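Local coordinates for periplasmic binding protein/LacI transcriptional regulator (Brachyspira murdochii, PDB 4KQC) that probably binds a carbohydrate as the solute-binding component of an ABC transporter, at residues Gly73-Lys83 with Ile96-Ala104; Asn86-Ser94 with Gly103-Thr111. All coordinates share one frame; numbering follows the deposited sequence.

How the contacts relate
Both contacts belong to one lobe of the periplasmic binding protein and share the link between strands 89-92 and 105-110, with G103 and A104 common to both. Contact 2 is the deeper one, two neighbouring parallel strands inside a sheet, joined mainly by backbone hydrogen bonds and flanked by aliphatic side chains. Contact 1 lies nearer the surface, about 10 Å away between centres, where the loop 96-104 leans on helix 76-84; glutamine amides and a lysine do most of the bonding there, around the buried I79. The two meet through I96, whose CD1 packs on G91 and V105, and through I82, whose CG2 touches L89.

Contact 1. Residues Gly73-Lys83 with Ile96-Ala104; sequences GDFTEQIKRIK and ILPDQAQGA
I96 opens the contact by pushing its CG2 against CD1 of I79 at 3.5 Å, tighter than usual for two carbons; the two side chains run past each other in opposite directions. Q100 reaches back across the start of the helix and reads the backbone with both ends of its amide. Its NE2 gives a nearly straight bond (175°) to G73 O, 3.0 Å away and in the amide plane, while OE1 accepts from F75 N at 2.9 Å, the donor standing well above the carbonyl plane. The amide is thus fixed against flipping, and Q100 CG lies 3.7 Å from T76 CG2. D74 OD1 accepts from T76 N, an Asx turn, and also from T76 OG1. CG2 of I79 packs against A101 O at 3.5 Å. Q102, with positive phi in a type I' turn, sends an extended chain to the helix: NE2 donates to T76 O at 3.0 Å on an in-plane lone pair, and also to Q100 O, so both its hydrogens are used. Its own carbonyl O receives NZ of K83 at 2.8 Å, carried there by CG anti to the backbone N (chi1 -173°) and a chain extended beyond it. A104 closes the walk with CB against I79 CG2 and K83 CB. Around them, N-cap residue F75 and helix residues Q78 and I82 meet helix 48-60; I82 also meets strand 66-68.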
ATOM      1  N   GLY A  73      14.554  -1.502   6.789  1.00 12.42           N
ATOM      2  CA  GLY A  73      15.760  -1.440   7.614  1.00 13.24           C
ATOM      3  C   GLY A  73      15.569  -2.216   8.881  1.00 12.32           C
ATOM      4  O   GLY A  73      14.483  -2.779   9.095  1.00 11.51           O
ATOM      5  N   ASP A  74      16.588  -2.217   9.703  1.00 12.23           N
ATOM      6  CA  ASP A  74      16.619  -3.014  10.908  1.00 12.43           C
ATOM      7  C   ASP A  74      16.525  -2.104  12.126  1.00 12.21           C
ATOM      8  O   ASP A  74      17.491  -1.414  12.522  1.00 13.40           O
ATOM      9  CB  ASP A  74      17.904  -3.791  10.937  1.00 13.68           C
ATOM     10  CG  ASP A  74      18.027  -4.788  12.139  1.00 14.35           C
ATOM     11  OD1 ASP A  74      17.433  -4.552  13.221  1.00 15.28           O
ATOM     12  OD2 ASP A  74      18.798  -5.805  11.969  1.00 16.00           O
ATOM     13  N   PHE A  75      15.392  -2.153  12.791  1.00 11.61           N
ATOM     14  CA  PHE A  75      15.146  -1.368  13.980  1.00 10.73           C
ATOM     15  C   PHE A  75      15.108  -2.183  15.302  1.00 10.41           C
ATOM     16  O   PHE A  75      14.559  -1.736  16.298  1.00 10.23           O
ATOM     17  CB  PHE A  75      13.825  -0.579  13.803  1.00 10.37           C
ATOM     18  CG  PHE A  75      13.839   0.306  12.615  1.00 10.03           C
ATOM     19  CD1 PHE A  75      13.457  -0.158  11.355  1.00 10.11           C
ATOM     20  CD2 PHE A  75      14.439   1.586  12.674  1.00 10.77           C
ATOM     21  CE1 PHE A  75      13.583   0.602  10.231  1.00 10.52           C
ATOM     22  CE2 PHE A  75      14.535   2.357  11.535  1.00 10.97           C
ATOM     23  CZ  PHE A  75      14.133   1.870  10.301  1.00 10.72           C
ATOM     24  N   THR A  76      15.675  -3.353  15.301  1.00 10.35           N
ATOM     25  CA  THR A  76      15.612  -4.221  16.432  1.00 10.89           C
ATOM     26  C   THR A  76      16.296  -3.670  17.686  1.00 11.16           C
ATOM     27  O   THR A  76      15.803  -3.900  18.777  1.00 11.41           O
ATOM     28  CB  THR A  76      16.177  -5.642  16.118  1.00 11.10           C
ATOM     29  OG1 THR A  76      17.521  -5.562  15.630  1.00 11.34           O
ATOM     30  CG2 THR A  76      15.400  -6.338  15.066  1.00 11.63           C
ATOM     31  N   GLU A  77      17.404  -2.953  17.529  1.00 12.54           N
ATOM     32  CA  GLU A  77      18.071  -2.357  18.671  1.00 13.10           C
ATOM     33  C   GLU A  77      17.175  -1.328  19.324  1.00 12.12           C
ATOM     34  O   GLU A  77      17.073  -1.277  20.548  1.00 11.87           O
ATOM     35  CB  GLU A  77      19.440  -1.744  18.290  1.00 15.47           C
ATOM     36  CG  GLU A  77      20.431  -2.792  17.783  1.00 17.81           C
ATOM     37  CD  GLU A  77      21.871  -2.305  17.711  1.00 24.96           C
ATOM     38  OE1 GLU A  77      22.119  -1.123  18.018  1.00 31.54           O
ATOM     39  OE2 GLU A  77      22.794  -3.109  17.363  1.00 29.54           O
ATOM     40  N   GLN A  78      16.537  -0.504  18.515  1.00 11.84           N
ATOM     41  CA  GLN A  78      15.640   0.557  19.017  1.00 11.14           C
ATOM     42  C   GLN A  78      14.413  -0.069  19.722  1.00 10.68           C
ATOM     43  O   GLN A  78      14.041   0.330  20.834  1.00  9.67           O
ATOM     44  CB  GLN A  78      15.182   1.412  17.834  1.00 11.97           C
ATOM     45  CG  GLN A  78      16.269   2.330  17.328  1.00 13.11           C
ATOM     46  CD  GLN A  78      17.292   1.658  16.399  1.00 15.14           C
ATOM     47  OE1 GLN A  78      17.078   0.566  15.855  1.00 14.66           O
ATOM     48  NE2 GLN A  78      18.447   2.278  16.301  1.00 19.43           N
ATOM     49  N   ILE A  79      13.860  -1.098  19.102  1.00 10.70           N
ATOM     50  CA  ILE A  79      12.672  -1.749  19.664  1.00 11.53           C
ATOM     51  C   ILE A  79      13.043  -2.480  20.961  1.00 10.80           C
ATOM     52  O   ILE A  79      12.322  -2.427  21.976  1.00 12.00           O
ATOM     53  CB  ILE A  79      12.020  -2.681  18.637  1.00 11.44           C
ATOM     54  CG1 ILE A  79      11.452  -1.885  17.501  1.00 11.26           C
ATOM     55  CG2 ILE A  79      10.937  -3.559  19.292  1.00 12.38           C
ATOM     56  CD1 ILE A  79      11.227  -2.716  16.272  1.00 11.55           C
ATOM     57  N   LYS A  80      14.216  -3.082  20.987  1.00 11.66           N
ATOM     58  CA  LYS A  80      14.713  -3.708  22.212  1.00 12.36           C
ATOM     59  C   LYS A  80      14.815  -2.724  23.344  1.00 11.27           C
ATOM     60  O   LYS A  80      14.417  -3.016  24.513  1.00 11.43           O
ATOM     61  CB  LYS A  80      16.062  -4.426  21.951  1.00 13.67           C
ATOM     62  CG  LYS A  80      16.533  -5.160  23.168  1.00 16.59           C
ATOM     63  CD  LYS A  80      17.462  -6.272  22.758  1.00 20.30           C
ATOM     64  CE  LYS A  80      18.083  -6.903  23.973  1.00 25.65           C
ATOM     65  NZ  LYS A  80      19.148  -7.835  23.505  1.00 29.40           N
ATOM     66  N   ARG A  81      15.345  -1.528  23.055  1.00 11.37           N
ATOM     67  CA  ARG A  81      15.448  -0.468  24.082  1.00 11.32           C
ATOM     68  C   ARG A  81      14.068   0.018  24.558  1.00 11.85           C
ATOM     69  O   ARG A  81      13.856   0.239  25.743  1.00 10.91           O
ATOM     70  CB  ARG A  81      16.430   0.655  23.574  1.00 12.87           C
ATOM     71  CG  ARG A  81      16.787   1.761  24.550  1.00 13.47           C
ATOM     72  CD  ARG A  81      18.139   2.391  24.204  1.00 15.37           C
ATOM     73  NE  ARG A  81      18.022   3.290  23.088  1.00 15.73           N
ATOM     74  CZ  ARG A  81      17.841   4.608  23.189  1.00 17.06           C
ATOM     75  NH1 ARG A  81      17.674   5.351  22.081  1.00 17.04           N
ATOM     76  NH2 ARG A  81      17.758   5.187  24.376  1.00 17.58           N
ATOM     77  N   ILE A  82      13.186   0.232  23.612  1.00  9.76           N
ATOM     78  CA  ILE A  82      11.773   0.616  23.930  1.00 10.19           C
ATOM     79  C   ILE A  82      11.186  -0.387  24.908  1.00 10.37           C
ATOM     80  O   ILE A  82      10.525  -0.024  25.893  1.00  9.98           O
ATOM     81  CB  ILE A  82      10.952   0.746  22.635  1.00 10.16           C
ATOM     82  CG1 ILE A  82      11.329   2.028  21.863  1.00 10.28           C
ATOM     83  CG2 ILE A  82       9.474   0.723  22.979  1.00 10.86           C
ATOM     84  CD1 ILE A  82      10.809   2.077  20.422  1.00 10.79           C
ATOM     85  N   LYS A  83      11.383  -1.666  24.601  1.00 11.15           N
ATOM     86  CA  LYS A  83      10.830  -2.763  25.435  1.00 11.90           C
ATOM     87  C   LYS A  83      11.412  -2.679  26.836  1.00 11.55           C
ATOM     88  O   LYS A  83      10.677  -2.673  27.821  1.00 11.44           O
ATOM     89  CB  LYS A  83      11.069  -4.122  24.789  1.00 12.72           C
ATOM     90  CG  LYS A  83      10.362  -5.239  25.535  1.00 14.84           C
ATOM     91  CD  LYS A  83      10.719  -6.581  24.956  1.00 17.00           C
ATOM     92  CE  LYS A  83       9.647  -7.551  25.391  1.00 19.88           C
ATOM     93  NZ  LYS A  83       9.916  -8.918  24.914  1.00 21.53           N
ATOM     94  N   ILE A  96       5.782  -2.161  12.335  1.00 12.67           N
ATOM     95  CA  ILE A  96       7.072  -2.771  12.657  1.00 12.46           C
ATOM     96  C   ILE A  96       7.033  -4.165  12.020  1.00 13.34           C
ATOM     97  O   ILE A  96       6.021  -4.885  12.168  1.00 12.52           O
ATOM     98  CB  ILE A  96       7.235  -2.954  14.169  1.00 12.25           C
ATOM     99  CG1 ILE A  96       7.409  -1.646  14.904  1.00 13.20           C
ATOM    100  CG2 ILE A  96       8.462  -3.802  14.491  1.00 13.42           C
ATOM    101  CD1 ILE A  96       6.163  -0.930  15.257  1.00 13.54           C
ATOM    102  N   LEU A  97       8.072  -4.562  11.329  1.00 13.83           N
ATOM    103  CA  LEU A  97       8.050  -5.920  10.731  1.00 16.05           C
ATOM    104  C   LEU A  97       7.912  -6.928  11.833  1.00 15.40           C
ATOM    105  O   LEU A  97       8.552  -6.812  12.862  1.00 14.90           O
ATOM    106  CB  LEU A  97       9.341  -6.255   9.989  1.00 16.82           C
ATOM    107  CG  LEU A  97       9.606  -5.672   8.630  1.00 19.64           C
ATOM    108  CD1 LEU A  97      11.010  -6.141   8.171  1.00 18.88           C
ATOM    109  CD2 LEU A  97       8.549  -6.032   7.610  1.00 21.28           C
ATOM    110  N   PRO A  98       7.104  -7.992  11.623  1.00 15.85           N
ATOM    111  CA  PRO A  98       6.816  -8.889  12.706  1.00 17.37           C
ATOM    112  C   PRO A  98       8.034  -9.543  13.342  1.00 15.65           C
ATOM    113  O   PRO A  98       8.103  -9.747  14.554  1.00 15.24           O
ATOM    114  CB  PRO A  98       5.901  -9.953  12.042  1.00 19.32           C
ATOM    115  CG  PRO A  98       5.211  -9.177  10.989  1.00 20.01           C
ATOM    116  CD  PRO A  98       6.232  -8.226  10.447  1.00 18.85           C
ATOM    117  N   ASP A  99       9.013  -9.896  12.520  1.00 16.71           N
ATOM    118  CA  ASP A  99      10.230 -10.493  13.030  1.00 14.95           C
ATOM    119  C   ASP A  99      11.160  -9.531  13.748  1.00 15.19           C
ATOM    120  O   ASP A  99      12.233  -9.949  14.235  1.00 17.04           O
ATOM    121  CB  ASP A  99      10.965 -11.337  11.918  1.00 15.68           C
ATOM    122  CG  ASP A  99      11.655 -10.488  10.827  1.00 18.39           C
ATOM    123  OD1 ASP A  99      11.800  -9.260  10.957  1.00 18.50           O
ATOM    124  OD2 ASP A  99      12.076 -11.102   9.831  1.00 19.41           O
ATOM    125  N   GLN A 100      10.787  -8.262  13.833  1.00 12.68           N
ATOM    126  CA  GLN A 100      11.538  -7.266  14.601  1.00 11.75           C
ATOM    127  C   GLN A 100      10.814  -6.869  15.881  1.00 11.90           C
ATOM    128  O   GLN A 100      11.376  -6.123  16.684  1.00 12.46           O
ATOM    129  CB  GLN A 100      11.801  -6.007  13.794  1.00 11.33           C
ATOM    130  CG  GLN A 100      12.670  -6.268  12.576  1.00 11.02           C
ATOM    131  CD  GLN A 100      13.159  -5.021  11.857  1.00 11.44           C
ATOM    132  OE1 GLN A 100      13.077  -3.912  12.366  1.00 12.76           O
ATOM    133  NE2 GLN A 100      13.597  -5.212  10.620  1.00 12.01           N
ATOM    134  N   ALA A 101       9.538  -7.211  16.015  1.00 12.89           N
ATOM    135  CA  ALA A 101       8.739  -6.607  17.056  1.00 12.30           C
ATOM    136  C   ALA A 101       9.071  -7.042  18.484  1.00 12.57           C
ATOM    137  O   ALA A 101       8.759  -6.316  19.449  1.00 12.98           O
ATOM    138  CB  ALA A 101       7.243  -6.891  16.771  1.00 11.81           C
ATOM    139  N   GLN A 102       9.648  -8.226  18.658  1.00 13.50           N
ATOM    140  CA  GLN A 102      10.111  -8.674  19.963  1.00 13.85           C
ATOM    141  C   GLN A 102       9.054  -8.620  21.090  1.00 13.72           C
ATOM    142  O   GLN A 102       9.385  -8.378  22.259  1.00 14.25           O
ATOM    143  CB  GLN A 102      11.380  -7.860  20.341  1.00 14.43           C
ATOM    144  CG  GLN A 102      12.576  -8.078  19.429  1.00 14.96           C
ATOM    145  CD  GLN A 102      13.672  -7.020  19.610  1.00 15.65           C
ATOM    146  OE1 GLN A 102      14.444  -7.045  20.562  1.00 18.17           O
ATOM    147  NE2 GLN A 102      13.713  -6.061  18.722  1.00 14.98           N
ATOM    148  N   GLY A 103       7.781  -8.854  20.745  1.00 14.79           N
ATOM    149  CA  GLY A 103       6.744  -8.821  21.756  1.00 15.09           C
ATOM    150  C   GLY A 103       6.405  -7.472  22.281  1.00 15.32           C
ATOM    151  O   GLY A 103       5.774  -7.413  23.315  1.00 18.57           O
ATOM    152  N   ALA A 104       6.955  -6.418  21.692  1.00 13.97           N
ATOM    153  CA  ALA A 104       6.809  -5.061  22.254  1.00 13.93           C
ATOM    154  C   ALA A 104       5.677  -4.233  21.614  1.00 13.50           C
ATOM    155  O   ALA A 104       5.331  -3.149  22.134  1.00 16.22           O
ATOM    156  CB  ALA A 104       8.120  -4.333  22.160  1.00 15.15           C
TER

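Contact 2. Residues Asn86-Ser94 with Gly103-Thr111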
ATOM      1  N   ASN A  86      10.032   0.085  28.912  1.00 12.23           N
ATOM      2  CA  ASN A  86       8.582  -0.027  29.109  0.70 12.82           C
ATOM      3  C   ASN A  86       7.796   1.155  28.571  1.00 13.26           C
ATOM      4  O   ASN A  86       6.753   1.529  29.156  1.00 15.04           O
ATOM      5  CB  ASN A  86       8.238  -0.267  30.609  0.70 14.09           C
ATOM      6  CG  ASN A  86       8.746  -1.597  31.111  0.70 15.08           C
ATOM      7  OD1 ASN A  86       9.440  -1.669  32.155  0.70 19.51           O
ATOM      8  ND2 ASN A  86       8.446  -2.649  30.378  0.70 15.67           N
ATOM      9  N   ILE A  87       8.234   1.681  27.445  1.00 11.55           N
ATOM     10  CA  ILE A  87       7.459   2.700  26.680  1.00 12.24           C
ATOM     11  C   ILE A  87       6.416   1.982  25.804  1.00 11.39           C
ATOM     12  O   ILE A  87       6.782   1.136  25.007  1.00 11.32           O
ATOM     13  CB  ILE A  87       8.372   3.550  25.821  1.00 12.49           C
ATOM     14  CG1 ILE A  87       9.394   4.355  26.674  1.00 13.58           C
ATOM     15  CG2 ILE A  87       7.559   4.508  24.971  1.00 13.94           C
ATOM     16  CD1 ILE A  87      10.563   4.890  25.851  1.00 14.22           C
ATOM     17  N   PRO A  88       5.140   2.301  25.925  1.00 11.91           N
ATOM     18  CA  PRO A  88       4.170   1.682  25.055  1.00 12.13           C
ATOM     19  C   PRO A  88       4.448   1.991  23.592  1.00 11.05           C
ATOM     20  O   PRO A  88       4.689   3.138  23.228  1.00 11.29           O
ATOM     21  CB  PRO A  88       2.860   2.311  25.484  1.00 12.66           C
ATOM     22  CG  PRO A  88       3.080   2.763  26.885  1.00 13.83           C
ATOM     23  CD  PRO A  88       4.515   3.066  27.016  1.00 13.32           C
ATOM     24  N   LEU A  89       4.417   0.939  22.782  1.00 11.01           N
ATOM     25  CA  LEU A  89       4.764   1.000  21.364  1.00 10.53           C
ATOM     26  C   LEU A  89       3.558   0.573  20.510  1.00 10.75           C
ATOM     27  O   LEU A  89       3.057  -0.522  20.683  1.00 10.96           O
ATOM     28  CB  LEU A  89       6.000   0.117  21.071  1.00 11.56           C
ATOM     29  CG  LEU A  89       6.474   0.089  19.647  1.00 11.95           C
ATOM     30  CD1 LEU A  89       6.903   1.472  19.094  1.00 11.28           C
ATOM     31  CD2 LEU A  89       7.578  -0.953  19.514  1.00 13.02           C
ATOM     32  N   ILE A  90       3.213   1.434  19.570  1.00 10.13           N
ATOM     33  CA  ILE A  90       2.107   1.222  18.622  1.00 10.72           C
ATOM     34  C   ILE A  90       2.712   1.233  17.251  1.00 11.17           C
ATOM     35  O   ILE A  90       3.499   2.147  16.925  1.00 10.80           O
ATOM     36  CB  ILE A  90       1.090   2.376  18.744  1.00 12.38           C
ATOM     37  CG1 ILE A  90       0.472   2.454  20.150  1.00 14.04           C
ATOM     38  CG2 ILE A  90       0.000   2.368  17.667  1.00 12.02           C
ATOM     39  CD1 ILE A  90      -0.123   1.165  20.634  1.00 14.39           C
ATOM     40  N   GLY A  91       2.356   0.280  16.402  1.00 10.57           N
ATOM     41  CA  GLY A  91       2.683   0.420  14.975  1.00 10.79           C
ATOM     42  C   GLY A  91       1.578   1.186  14.229  1.00 10.62           C
ATOM     43  O   GLY A  91       0.363   1.148  14.603  1.00 10.39           O
ATOM     44  N   PHE A  92       1.942   1.804  13.124  1.00 10.08           N
ATOM     45  CA  PHE A  92       0.960   2.337  12.229  1.00 10.56           C
ATOM     46  C   PHE A  92       1.377   2.253  10.789  1.00 10.77           C
ATOM     47  O   PHE A  92       2.547   2.133  10.490  1.00 10.93           O
ATOM     48  CB  PHE A  92       0.454   3.716  12.671  1.00 10.10           C
ATOM     49  CG  PHE A  92       1.397   4.848  12.433  1.00 10.55           C
ATOM     50  CD1 PHE A  92       2.550   4.916  13.137  1.00  9.97           C
ATOM     51  CD2 PHE A  92       1.106   5.863  11.540  1.00 10.83           C
ATOM     52  CE1 PHE A  92       3.415   5.965  12.980  1.00 10.86           C
ATOM     53  CE2 PHE A  92       1.961   6.927  11.363  1.00 11.35           C
ATOM     54  CZ  PHE A  92       3.149   6.980  12.088  1.00 10.48           C
ATOM     55  N   ASP A  93       0.403   2.295   9.872  1.00 10.99           N
ATOM     56  CA  ASP A  93       0.722   1.998   8.454  1.00 12.62           C
ATOM     57  C   ASP A  93       1.413   0.593   8.409  1.00 12.60           C
ATOM     58  O   ASP A  93       0.970  -0.319   9.127  1.00 14.38           O
ATOM     59  CB  ASP A  93       1.582   3.136   7.850  1.00 12.85           C
ATOM     60  CG  ASP A  93       1.679   3.064   6.366  1.00 15.80           C
ATOM     61  OD1 ASP A  93       0.641   3.374   5.703  1.00 17.07           O
ATOM     62  OD2 ASP A  93       2.731   2.668   5.863  1.00 18.22           O
ATOM     63  N   SER A  94       2.532   0.409   7.702  1.00 13.77           N
ATOM     64  CA  SER A  94       3.152  -0.899   7.706  1.00 14.97           C
ATOM     65  C   SER A  94       3.751  -1.268   9.066  1.00 14.60           C
ATOM     66  O   SER A  94       4.147  -2.460   9.270  1.00 14.86           O
ATOM     67  CB  SER A  94       4.188  -0.992   6.589  1.00 14.90           C
ATOM     68  OG  SER A  94       5.035   0.111   6.656  1.00 16.42           O
ATOM     69  N   GLY A 103       7.781  -8.854  20.745  1.00 14.79           N
ATOM     70  CA  GLY A 103       6.744  -8.821  21.756  1.00 15.09           C
ATOM     71  C   GLY A 103       6.405  -7.472  22.281  1.00 15.32           C
ATOM     72  O   GLY A 103       5.774  -7.413  23.315  1.00 18.57           O
ATOM     73  N   ALA A 104       6.955  -6.418  21.692  1.00 13.97           N
ATOM     74  CA  ALA A 104       6.809  -5.061  22.254  1.00 13.93           C
ATOM     75  C   ALA A 104       5.677  -4.233  21.614  1.00 13.50           C
ATOM     76  O   ALA A 104       5.331  -3.149  22.134  1.00 16.22           O
ATOM     77  CB  ALA A 104       8.120  -4.333  22.160  1.00 15.15           C
ATOM     78  N   VAL A 105       5.137  -4.702  20.493  1.00 12.71           N
ATOM     79  CA  VAL A 105       4.171  -3.903  19.783  1.00 12.58           C
ATOM     80  C   VAL A 105       2.762  -4.249  20.332  1.00 12.82           C
ATOM     81  O   VAL A 105       2.280  -5.336  20.123  1.00 14.10           O
ATOM     82  CB  VAL A 105       4.254  -4.099  18.252  1.00 12.62           C
ATOM     83  CG1 VAL A 105       3.139  -3.288  17.574  1.00 13.66           C
ATOM     84  CG2 VAL A 105       5.647  -3.752  17.764  1.00 12.88           C
ATOM     85  N   LEU A 106       2.125  -3.279  20.971  1.00 12.56           N
ATOM     86  CA  LEU A 106       0.845  -3.517  21.590  1.00 12.35           C
ATOM     87  C   LEU A 106      -0.343  -3.654  20.640  1.00 13.13           C
ATOM     88  O   LEU A 106      -1.295  -4.415  20.924  1.00 13.03           O
ATOM     89  CB  LEU A 106       0.564  -2.421  22.616  1.00 13.18           C
ATOM     90  CG  LEU A 106       1.436  -2.356  23.864  1.00 14.09           C
ATOM     91  CD1 LEU A 106       1.199  -1.049  24.602  1.00 14.53           C
ATOM     92  CD2 LEU A 106       1.084  -3.494  24.788  1.00 15.48           C
ATOM     93  N   ALA A 107      -0.305  -2.866  19.578  1.00 12.48           N
ATOM     94  CA  ALA A 107      -1.356  -2.736  18.604  1.00 12.36           C
ATOM     95  C   ALA A 107      -0.819  -1.926  17.444  1.00 12.89           C
ATOM     96  O   ALA A 107       0.192  -1.205  17.593  1.00 11.97           O
ATOM     97  CB  ALA A 107      -2.562  -2.073  19.211  1.00 12.30           C
ATOM     98  N   THR A 108      -1.499  -2.060  16.301  1.00 12.88           N
ATOM     99  CA  THR A 108      -1.149  -1.353  15.065  1.00 12.15           C
ATOM    100  C   THR A 108      -2.434  -0.826  14.447  1.00 12.63           C
ATOM    101  O   THR A 108      -3.494  -1.497  14.489  1.00 12.62           O
ATOM    102  CB  THR A 108      -0.446  -2.315  14.105  1.00 13.90           C
ATOM    103  OG1 THR A 108       0.789  -2.746  14.709  1.00 14.83           O
ATOM    104  CG2 THR A 108      -0.154  -1.738  12.794  1.00 15.13           C
ATOM    105  N   ALA A 109      -2.360   0.384  13.916  1.00 11.23           N
ATOM    106  CA  ALA A 109      -3.437   0.923  13.062  1.00 11.21           C
ATOM    107  C   ALA A 109      -2.990   0.930  11.588  1.00 10.75           C
ATOM    108  O   ALA A 109      -2.041   1.621  11.245  1.00 10.92           O
ATOM    109  CB  ALA A 109      -3.793   2.304  13.496  1.00 11.98           C
ATOM    110  N   SER A 110      -3.697   0.212  10.720  1.00 11.81           N
ATOM    111  CA  SER A 110      -3.273   0.090   9.343  1.00 12.31           C
ATOM    112  C   SER A 110      -4.339  -0.398   8.443  1.00 12.17           C
ATOM    113  O   SER A 110      -5.328  -0.944   8.912  1.00 11.68           O
ATOM    114  CB  SER A 110      -2.149  -0.940   9.228  1.00 14.50           C
ATOM    115  OG  SER A 110      -2.552  -2.228   9.566  1.00 18.96           O
ATOM    116  N   THR A 111      -4.093  -0.242   7.145  1.00 11.50           N
ATOM    117  CA  THR A 111      -4.883  -0.881   6.125  1.00 11.77           C
ATOM    118  C   THR A 111      -4.649  -2.392   6.274  1.00 11.42           C
ATOM    119  O   THR A 111      -3.518  -2.835   6.525  1.00 13.74           O
ATOM    120  CB  THR A 111      -4.367  -0.397   4.788  1.00 11.75           C
ATOM    121  OG1 THR A 111      -4.490   1.046   4.742  1.00 11.19           O
ATOM    122  CG2 THR A 111      -5.131  -1.119   3.634  1.00 12.69           C
TER
HETATM  123  O   HOH W   1       4.935  -1.774  24.239  1.00 17.55           O
HETATM  124  O   HOH W   2      -1.618   1.115   6.336  1.00 17.71           O
HETATM  125  O   HOH W   3       0.602  -3.073   9.475  1.00 24.56           O
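G91 lies beside T108 and F92 beside A109 in adjacent parallel strands 89-92 and 105-110, part of the parallel sheet of an alpha/beta lobe of the periplasmic binding protein fold. Four backbone hydrogen bonds join the segments: L106 N to L89 O, G91 N to A107 O, A109 N to G91 O and D93 N to A109 O, each 2.9 Å. CA-H...O contacts reinforce them, the shortest from T108 CA to G91 O at 3.0 Å. In the apolar packing, I90 CD1 reaches CB of L106 and, on the face covered by helix 273-288, CB of A107. L89 CD2 meets V105 CG2 at 3.8 Å, a position reached with CG anti to the backbone N (chi1 -180°). T108 spreads over G91, its CG2 3.4 Å from G91 O and its OG1 near G91 CA, where a CB on residue 91 would clash with that hydroxyl. Replaced by an alanine here, the side chain loses OG1 and CG2, and the face of the G91 peptide would probably be left less covered. At the C-terminal end of the pair a water donates to D93 OD1 and accepts from T111 N at 2.9 Å.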